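Local coordinates for protein alpha-L-rhamnosidase (Aspergillus terreus, PDB 6GSZ) that probably hydrolyses terminal non-reducing alpha-L-rhamnose residues from alpha-L-rhamnosides, as a glycosidase with a six-hairpin catalytic domain flanked by beta-rich domains, at residues S119-E124 with R130-R135; I200-G205 with S249-S254; D557-G562 with H608-L613. One frame throughout, in Å; residues are numbered along the deposited sequence.

Contact 1: S119-E124 with R130-R135; sequences SDRPTE and RPIQFR
Ser-119 and Glu-124 face Ile-132 and Arg-130 in turn, with CA atoms 7.3 Å apart for Ser-119 and Ile-132 and 8.1 Å for Glu-124 and Arg-130, as the chain leaves strand 116-119, loops round and returns along itself into strand 132-140. The returning strand belongs to an antiparallel sheet of a beta-sandwich, and the two arms of the connection are joined by side chains and by one backbone N-H given to a carboxylate, with no backbone-to-backbone hydrogen bond between the segments. An ST turn starts the loop: Arg-121 N donates to Ser-119 OG at 2.9 Å, an oxygen that also bonds to Ser-253 OG.

The centre of the contact is a single carboxylate oxygen. Glu-124 is bent at its second torsion (chi2 87°), which folds its carboxylate back toward the guanidinium of Arg-121 and the backbone N of Arg-130. On one face of the carboxylate plane Arg-130 N reaches Glu-124 OE2 at 2.9 Å, rising 46° out of that plane. From the opposite face Arg-121 NH1 forms a nearly straight salt bridge to Glu-124 OE2 at 3.1 Å, 67° out of the carboxylate plane yet within its own guanidinium plane. The other oxygen, OE1, bonds to His-129 ND1 and shares a water with Arg-130 O, so both ends of the carboxylate are engaged and its rotation is restricted.

Arg-121 reaches this position with an extended chain, whose CD packs on Ile-132 CD1 at 4.0 Å. Arg-130 crosses it at about a right angle and heads away, its NE and NH2 taken by Ile-258 O and Gly-256 O. At the strand end of the contact Ile-132 CG2 touches Ser-119 CB at 3.9 Å and also lies over one face of the Phe-134 ring, whose CE1 comes 3.7 Å from Ser-119 N.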
# COMPACT_ATOMS: atom_id res chain seq x y z
N SER A 119 32.31 4.41 3.48
CA SER A 119 33.42 4.37 4.44
C SER A 119 34.69 3.75 3.87
O SER A 119 34.65 2.81 3.09
CB SER A 119 32.98 3.60 5.68
OG SER A 119 33.99 3.57 6.65
N ASP A 120 35.82 4.24 4.38
CA ASP A 120 37.08 3.56 4.18
C ASP A 120 37.15 2.23 4.94
O ASP A 120 38.06 1.44 4.69
CB ASP A 120 38.24 4.47 4.57
CG ASP A 120 38.70 5.43 3.47
OD1 ASP A 120 38.19 5.34 2.31
OD2 ASP A 120 39.62 6.22 3.74
N ARG A 121 36.22 1.98 5.86
CA ARG A 121 36.14 0.63 6.46
C ARG A 121 35.78 -0.37 5.38
O ARG A 121 34.85 -0.13 4.64
CB ARG A 121 35.09 0.61 7.55
CG ARG A 121 34.96 -0.69 8.32
CD ARG A 121 33.83 -0.56 9.32
NE ARG A 121 33.61 -1.71 10.18
CZ ARG A 121 32.72 -2.66 9.99
NH1 ARG A 121 32.00 -2.70 8.87
NH2 ARG A 121 32.58 -3.60 10.92
N PRO A 122 36.45 -1.52 5.26
CA PRO A 122 36.08 -2.47 4.22
C PRO A 122 34.67 -3.03 4.44
O PRO A 122 34.27 -3.28 5.56
CB PRO A 122 37.12 -3.60 4.30
CG PRO A 122 37.90 -3.34 5.51
CD PRO A 122 37.61 -1.96 6.03
N THR A 123 33.93 -3.23 3.34
CA THR A 123 32.62 -3.86 3.45
C THR A 123 32.81 -5.35 3.83
O THR A 123 33.81 -6.01 3.51
CB THR A 123 31.82 -3.69 2.17
OG1 THR A 123 30.45 -3.87 2.52
CG2 THR A 123 32.22 -4.63 1.07
N GLU A 124 31.81 -5.88 4.52
CA GLU A 124 31.83 -7.26 4.90
C GLU A 124 31.64 -8.15 3.67
O GLU A 124 30.85 -7.82 2.74
CB GLU A 124 30.71 -7.56 5.90
CG GLU A 124 30.80 -6.79 7.20
CD GLU A 124 30.17 -5.41 7.28
OE1 GLU A 124 29.87 -4.82 6.20
OE2 GLU A 124 29.96 -4.95 8.45
N ARG A 130 27.25 -4.09 8.96
CA ARG A 130 27.11 -3.24 10.12
C ARG A 130 26.85 -1.80 9.67
O ARG A 130 27.53 -1.30 8.78
CB ARG A 130 28.38 -3.30 10.96
CG ARG A 130 28.24 -2.48 12.24
CD ARG A 130 29.30 -2.88 13.22
NE ARG A 130 29.21 -2.06 14.44
CZ ARG A 130 30.16 -2.08 15.37
NH1 ARG A 130 31.17 -2.94 15.26
NH2 ARG A 130 30.07 -1.25 16.41
N PRO A 131 25.84 -1.08 10.22
CA PRO A 131 25.59 0.28 9.78
C PRO A 131 26.80 1.19 9.95
O PRO A 131 27.64 0.98 10.87
CB PRO A 131 24.42 0.71 10.67
CG PRO A 131 23.68 -0.60 10.87
CD PRO A 131 24.80 -1.57 11.15
N ILE A 132 26.90 2.19 9.08
CA ILE A 132 27.97 3.15 9.08
C ILE A 132 27.43 4.54 9.40
O ILE A 132 26.39 4.94 8.82
CB ILE A 132 28.70 3.15 7.73
CG1 ILE A 132 29.33 1.78 7.47
CG2 ILE A 132 29.64 4.33 7.65
CD1 ILE A 132 30.48 1.45 8.34
N GLN A 133 28.07 5.26 10.31
CA GLN A 133 27.84 6.63 10.60
C GLN A 133 28.74 7.47 9.70
O GLN A 133 29.93 7.23 9.63
CB GLN A 133 28.12 6.94 12.08
CG GLN A 133 27.21 6.18 13.05
CD GLN A 133 27.59 6.34 14.50
OE1 GLN A 133 26.76 6.27 15.38
NE2 GLN A 133 28.89 6.45 14.80
N PHE A 134 28.18 8.51 9.08
CA PHE A 134 28.87 9.45 8.25
C PHE A 134 28.67 10.84 8.85
O PHE A 134 27.57 11.16 9.28
CB PHE A 134 28.26 9.48 6.85
CG PHE A 134 28.43 8.22 6.05
CD1 PHE A 134 29.53 8.05 5.21
CD2 PHE A 134 27.48 7.21 6.06
CE1 PHE A 134 29.71 6.89 4.48
CE2 PHE A 134 27.65 6.04 5.32
CZ PHE A 134 28.75 5.89 4.50
N ARG A 135 29.74 11.65 8.89
CA ARG A 135 29.56 12.96 9.45
C ARG A 135 30.38 14.02 8.69
O ARG A 135 31.40 13.75 8.08
CB ARG A 135 29.92 13.01 10.94
CG ARG A 135 31.41 13.04 11.26
CD ARG A 135 31.69 12.97 12.76
NE ARG A 135 31.04 14.00 13.54
CZ ARG A 135 31.44 15.25 13.70
NH1 ARG A 135 32.63 15.64 13.23
NH2 ARG A 135 30.67 16.08 14.41
O HOH W 1 29.03 -2.17 6.51

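Contact 2: I200-G205 with S249-S254; sequences IGVTVG and SSWKSS
Ile-200 and Trp-251 cross at a slant, and this pair carries most of a small buried contact between strand 196-205 and the residue that leads into strand 252-254, with strand 132-140 in between. The six-membered end of the indole does the touching. Trp-251 CH2 sits 3.7 Å from Ile-200 CG2, and CZ2 of the same ring is 4.2 Å from that methyl, which approaches the ring obliquely. In Ile-200, CG1 extends opposite the backbone N (chi1 178°), and this places the CG2 branch between the backbone N and the carbonyl carbon, where it meets the ring.

Val-202, two residues further on, approaches differently. Its CG2 lies near the ring plane, at the edge of the indole, 4.4 Å from Trp-251 CZ3. One ring therefore meets two methyls in distinct ways, so a side chain from just ahead of an edge strand reaches across strand 132-140 to the strand beyond it. The interaction is wholly apolar. The one polar atom of the indole, NE1, is buried with it and satisfied by Pro-246 O, a bond that also restrains the turning of the ring.

Strand 132-140 runs between the two segments: Val-202 pairs with Phe-134 and Ile-200 with Lys-136 through backbone hydrogen bonds, while the indole of Trp-251 packs against the side chains of both those residues. Ile-200 and Val-202 also pack on Leu-149 and Ile-151 of strand 144-154, in the facing sheet of the sandwich.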
# COMPACT_ATOMS: atom_id res chain seq x y z
N ILE A 200 26.23 17.68 10.40
CA ILE A 200 25.26 16.68 9.91
C ILE A 200 25.87 15.31 10.15
O ILE A 200 27.08 15.09 9.89
CB ILE A 200 24.87 16.92 8.44
CG1 ILE A 200 23.90 15.85 7.97
CG2 ILE A 200 26.07 16.99 7.53
CD1 ILE A 200 23.12 16.24 6.73
N GLY A 201 25.06 14.41 10.70
CA GLY A 201 25.43 13.01 10.85
C GLY A 201 24.35 12.13 10.23
O GLY A 201 23.14 12.41 10.39
N VAL A 202 24.74 11.08 9.51
CA VAL A 202 23.77 10.19 8.89
C VAL A 202 24.20 8.75 9.18
O VAL A 202 25.39 8.39 8.99
CB VAL A 202 23.68 10.38 7.36
CG1 VAL A 202 22.52 9.53 6.81
CG2 VAL A 202 23.47 11.85 6.99
N THR A 203 23.28 7.93 9.65
CA THR A 203 23.52 6.52 9.79
C THR A 203 22.90 5.79 8.62
O THR A 203 21.73 6.07 8.29
CB THR A 203 22.97 5.94 11.09
OG1 THR A 203 23.47 6.67 12.21
CG2 THR A 203 23.33 4.48 11.24
N VAL A 204 23.65 4.90 7.97
CA VAL A 204 23.20 4.11 6.85
C VAL A 204 23.22 2.64 7.22
O VAL A 204 24.23 2.15 7.68
CB VAL A 204 24.00 4.36 5.57
CG1 VAL A 204 23.57 3.46 4.41
CG2 VAL A 204 23.90 5.82 5.17
N GLY A 205 22.11 1.95 6.98
CA GLY A 205 21.94 0.51 7.11
C GLY A 205 21.67 -0.17 5.79
O GLY A 205 21.47 0.52 4.78
N SER A 249 34.34 13.13 -0.33
CA SER A 249 35.43 12.44 0.36
C SER A 249 35.98 13.24 1.53
O SER A 249 36.96 12.83 2.19
CB SER A 249 36.55 12.17 -0.61
OG SER A 249 37.33 13.35 -0.78
N SER A 250 35.43 14.44 1.81
CA SER A 250 35.76 15.23 3.01
C SER A 250 35.04 14.74 4.29
O SER A 250 35.38 15.20 5.39
CB SER A 250 35.56 16.72 2.84
OG SER A 250 34.17 17.03 2.78
N TRP A 251 34.03 13.87 4.15
CA TRP A 251 33.33 13.36 5.29
C TRP A 251 34.18 12.31 6.01
O TRP A 251 35.09 11.75 5.42
CB TRP A 251 31.97 12.81 4.82
CG TRP A 251 30.95 13.79 4.34
CD1 TRP A 251 31.12 14.81 3.44
CD2 TRP A 251 29.59 13.79 4.73
NE1 TRP A 251 29.93 15.44 3.22
CE2 TRP A 251 28.98 14.84 4.02
CE3 TRP A 251 28.82 13.05 5.65
CZ2 TRP A 251 27.62 15.12 4.14
CZ3 TRP A 251 27.47 13.32 5.74
CH2 TRP A 251 26.90 14.38 5.04
N LYS A 252 33.79 12.05 7.24
CA LYS A 252 34.39 10.97 8.03
C LYS A 252 33.33 9.94 8.39
O LYS A 252 32.12 10.21 8.30
CB LYS A 252 35.03 11.50 9.31
CG LYS A 252 36.20 12.46 9.07
CD LYS A 252 37.00 12.67 10.34
CE LYS A 252 38.02 13.77 10.27
NZ LYS A 252 38.80 13.72 11.52
N SER A 253 33.76 8.74 8.74
CA SER A 253 32.86 7.62 8.97
C SER A 253 33.33 6.75 10.14
O SER A 253 34.51 6.72 10.52
CB SER A 253 32.73 6.76 7.72
OG SER A 253 33.99 6.20 7.37
N SER A 254 32.41 6.02 10.73
CA SER A 254 32.70 5.10 11.86
C SER A 254 31.53 4.15 12.03
O SER A 254 30.39 4.52 11.76
CB SER A 254 32.86 5.89 13.13
OG SER A 254 33.13 5.06 14.24

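Contact 3: D557-G562 with H608-L613; sequences DWVDKG and HSTDML. With NAG (2-acetamido-2-deoxy-beta-D-glucopyranose), chain D; NAG (2-acetamido-2-deoxy-beta-D-glucopyranose), chain C; NAG (2-acetamido-2-deoxy-beta-D-glucopyranose), chain B; BMA (beta-D-mannopyranose), chain E.
Two helices of the six-hairpin glycosidase domain, 545-562 and 598-619, meet here through Val-559 and Leu-613, with glycan on the outer flank of each. The short segments approach to 10.5 Å between axes, their N-to-C directions 130° apart. Val-559 and Leu-613 reach toward each other tip to tip, Val-559 CG2 lying 3.8 Å from Leu-613 CD2. Leu-613 puts CG opposite its backbone N (chi1 -177°), which carries its CD2 methyl to Val-559. More loosely, Val-559 CG2 lies 4.4 Å from Ser-609 CB, and its CG1 nears Thr-610.

Helix pairs of this kind build the (alpha/alpha)6 barrel of six-hairpin glycosidases, and a polar tie accompanies this one: Asp-529 OD1 bonds to both Ser-609 OG and Trp-558 NE1, linking the two helices from one side.

The first helix ends in a wider pi-type turn, and there the carbonyl of Asp-560 is used by sugar: NAG N2 of chain B donates to Asp-560 O at 2.9 Å. Asp-560 OD1 accepts from NAG O6 of chain D at 2.7 Å and bonds to Tyr-629 OH, while its OD2 forms a salt bridge with Lys-556. Lys-561 O is a ligand of a calcium ion together with Ser-506 O. On the other helix NAG N2 of chain C donates to Asp-611 OD2 at 2.9 Å, and the acetyl methyl C8 of that sugar lies 3.8 Å from His-608 CE1.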
# COMPACT_ATOMS: atom_id res chain seq x y z
N ASP A 557 1.68 -4.41 -23.82
CA ASP A 557 2.79 -5.30 -24.15
C ASP A 557 2.58 -6.67 -23.49
O ASP A 557 2.96 -7.69 -24.07
CB ASP A 557 4.13 -4.73 -23.70
CG ASP A 557 4.70 -3.64 -24.59
OD1 ASP A 557 4.20 -3.46 -25.73
OD2 ASP A 557 5.66 -2.95 -24.14
N TRP A 558 1.96 -6.71 -22.31
CA TRP A 558 1.66 -7.97 -21.67
C TRP A 558 0.75 -8.83 -22.55
O TRP A 558 1.01 -10.03 -22.78
CB TRP A 558 1.05 -7.73 -20.30
CG TRP A 558 0.44 -8.93 -19.66
CD1 TRP A 558 -0.87 -9.13 -19.41
CD2 TRP A 558 1.10 -10.12 -19.19
NE1 TRP A 558 -1.09 -10.34 -18.81
CE2 TRP A 558 0.12 -10.97 -18.65
CE3 TRP A 558 2.44 -10.56 -19.14
CZ2 TRP A 558 0.39 -12.23 -18.12
CZ3 TRP A 558 2.70 -11.80 -18.62
CH2 TRP A 558 1.71 -12.61 -18.07
N VAL A 559 -0.37 -8.24 -22.99
CA VAL A 559 -1.31 -9.00 -23.80
C VAL A 559 -0.65 -9.37 -25.14
O VAL A 559 -0.79 -10.50 -25.62
CB VAL A 559 -2.61 -8.23 -23.98
CG1 VAL A 559 -3.56 -8.89 -24.95
CG2 VAL A 559 -3.27 -8.06 -22.63
N ASP A 560 0.05 -8.41 -25.76
CA ASP A 560 0.55 -8.61 -27.09
C ASP A 560 1.72 -9.62 -27.13
O ASP A 560 1.86 -10.35 -28.14
CB ASP A 560 1.02 -7.31 -27.71
CG ASP A 560 -0.10 -6.34 -28.04
OD1 ASP A 560 -1.32 -6.77 -28.03
OD2 ASP A 560 0.26 -5.18 -28.37
N LYS A 561 2.62 -9.55 -26.15
CA LYS A 561 3.93 -10.20 -26.26
C LYS A 561 4.33 -11.02 -25.01
O LYS A 561 5.29 -11.80 -25.06
CB LYS A 561 4.99 -9.14 -26.54
CG LYS A 561 4.81 -8.39 -27.84
CD LYS A 561 5.89 -7.36 -28.13
CE LYS A 561 5.61 -6.51 -29.34
NZ LYS A 561 6.69 -5.50 -29.52
N GLY A 562 3.69 -10.74 -23.87
CA GLY A 562 4.02 -11.42 -22.62
C GLY A 562 3.35 -12.78 -22.46
O GLY A 562 3.99 -13.77 -22.19
N HIS A 608 -10.39 -11.75 -19.45
CA HIS A 608 -10.62 -10.58 -18.60
C HIS A 608 -9.59 -9.47 -18.93
O HIS A 608 -9.93 -8.27 -19.01
CB HIS A 608 -10.62 -10.97 -17.12
CG HIS A 608 -10.81 -9.84 -16.21
ND1 HIS A 608 -11.90 -9.01 -16.28
CD2 HIS A 608 -10.07 -9.46 -15.15
CE1 HIS A 608 -11.81 -8.11 -15.30
NE2 HIS A 608 -10.68 -8.40 -14.57
N SER A 609 -8.30 -9.83 -19.04
CA SER A 609 -7.31 -8.82 -19.41
C SER A 609 -7.57 -8.20 -20.79
O SER A 609 -7.30 -7.01 -21.00
CB SER A 609 -5.93 -9.41 -19.33
OG SER A 609 -5.42 -9.33 -18.01
N THR A 610 -8.02 -9.05 -21.74
CA THR A 610 -8.30 -8.54 -23.07
C THR A 610 -9.45 -7.53 -23.03
O THR A 610 -9.39 -6.49 -23.72
CB THR A 610 -8.56 -9.71 -24.05
OG1 THR A 610 -7.46 -10.63 -23.96
CG2 THR A 610 -8.75 -9.23 -25.48
N ASP A 611 -10.46 -7.85 -22.20
CA ASP A 611 -11.63 -6.99 -22.02
C ASP A 611 -11.20 -5.65 -21.37
O ASP A 611 -11.52 -4.54 -21.85
CB ASP A 611 -12.62 -7.71 -21.14
CG ASP A 611 -13.99 -7.07 -21.01
OD1 ASP A 611 -14.46 -6.51 -22.00
OD2 ASP A 611 -14.58 -7.22 -19.93
N MET A 612 -10.39 -5.76 -20.30
CA MET A 612 -9.90 -4.56 -19.62
C MET A 612 -9.07 -3.71 -20.59
O MET A 612 -9.19 -2.46 -20.59
CB MET A 612 -9.07 -4.87 -18.38
CG MET A 612 -9.89 -5.34 -17.18
SD MET A 612 -8.89 -5.54 -15.69
CE MET A 612 -7.86 -6.96 -16.05
N LEU A 613 -8.24 -4.36 -21.40
CA LEU A 613 -7.38 -3.61 -22.32
C LEU A 613 -8.22 -2.92 -23.43
O LEU A 613 -7.91 -1.79 -23.80
CB LEU A 613 -6.28 -4.53 -22.89
CG LEU A 613 -5.26 -3.84 -23.81
CD1 LEU A 613 -4.51 -2.71 -23.09
CD2 LEU A 613 -4.30 -4.89 -24.35
C1 NAG D . -4.15 -6.69 -31.62
C2 NAG D . -2.90 -5.76 -31.74
C3 NAG D . -1.68 -6.58 -32.16
C4 NAG D . -1.53 -7.80 -31.23
C5 NAG D . -2.83 -8.55 -31.00
C6 NAG D . -2.74 -9.60 -29.89
C7 NAG D . -3.45 -3.47 -32.27
C8 NAG D . -3.65 -2.42 -33.31
N2 NAG D . -3.08 -4.68 -32.68
O3 NAG D . -0.51 -5.76 -32.13
O4 NAG D . -0.66 -8.79 -31.81
O5 NAG D . -3.93 -7.66 -30.67
O6 NAG D . -2.78 -9.00 -28.58
O7 NAG D . -3.67 -3.21 -31.06
C1 NAG C . -15.80 -3.23 -20.66
C2 NAG C . -16.30 -3.84 -19.37
C3 NAG C . -17.56 -4.68 -19.64
C4 NAG C . -18.57 -3.86 -20.42
C5 NAG C . -17.93 -3.24 -21.65
C6 NAG C . -18.88 -2.33 -22.43
C7 NAG C . -14.83 -4.46 -17.52
C8 NAG C . -13.75 -5.40 -17.08
N2 NAG C . -15.27 -4.63 -18.77
O3 NAG C . -18.11 -5.11 -18.40
O4 NAG C . -19.59 -4.78 -20.86
O5 NAG C . -16.81 -2.45 -21.22
O6 NAG C . -19.35 -1.23 -21.61
O7 NAG C . -15.25 -3.57 -16.81
C1 NAG B . 0.71 -8.70 -31.48
C2 NAG B . 1.32 -10.07 -31.67
C3 NAG B . 2.83 -10.00 -31.49
C4 NAG B . 3.42 -8.90 -32.37
C5 NAG B . 2.72 -7.57 -32.12
C6 NAG B . 3.19 -6.50 -33.08
C7 NAG B . -0.13 -11.94 -31.02
C8 NAG B . -0.60 -12.77 -29.87
N2 NAG B . 0.76 -10.99 -30.72
O3 NAG B . 3.42 -11.26 -31.83
O4 NAG B . 4.78 -8.74 -32.02
O5 NAG B . 1.32 -7.76 -32.34
O6 NAG B . 2.43 -5.30 -32.82
O7 NAG B . -0.58 -12.10 -32.16
C1 BMA E . 5.72 -8.95 -33.08
C2 BMA E . 7.01 -8.19 -32.81
C3 BMA E . 8.02 -8.53 -33.92
C4 BMA E . 8.20 -10.04 -34.03
C5 BMA E . 6.88 -10.80 -34.11
C6 BMA E . 7.09 -12.29 -33.85
O2 BMA E . 7.48 -8.63 -31.55
O3 BMA E . 9.31 -7.98 -33.62
O4 BMA E . 8.94 -10.31 -35.22
O5 BMA E . 5.94 -10.32 -33.13
O6 BMA E . 5.82 -12.91 -33.99

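Contacts 1 and 2 form one neighbourhood, their centres about 8 Å apart, in the sheet where strand 132-140 lies between 196-205 and 252-254. They touch through backbone pairing of strands 132-140 and 196-205 and through a pair of serine hydroxyls, so the loop of contact 1 is tied to the edge strand beyond it. Contact 3 is remote, its centre about 47 Å from contact 1 and 48 Å from contact 2. Along the chain the three follow in series, each closing before the next opens. Contacts 1 and 2 thus belong to the packing of a beta domain and contact 3 to that of the helical catalytic domain; its nearest atoms are about 32 Å or more from theirs.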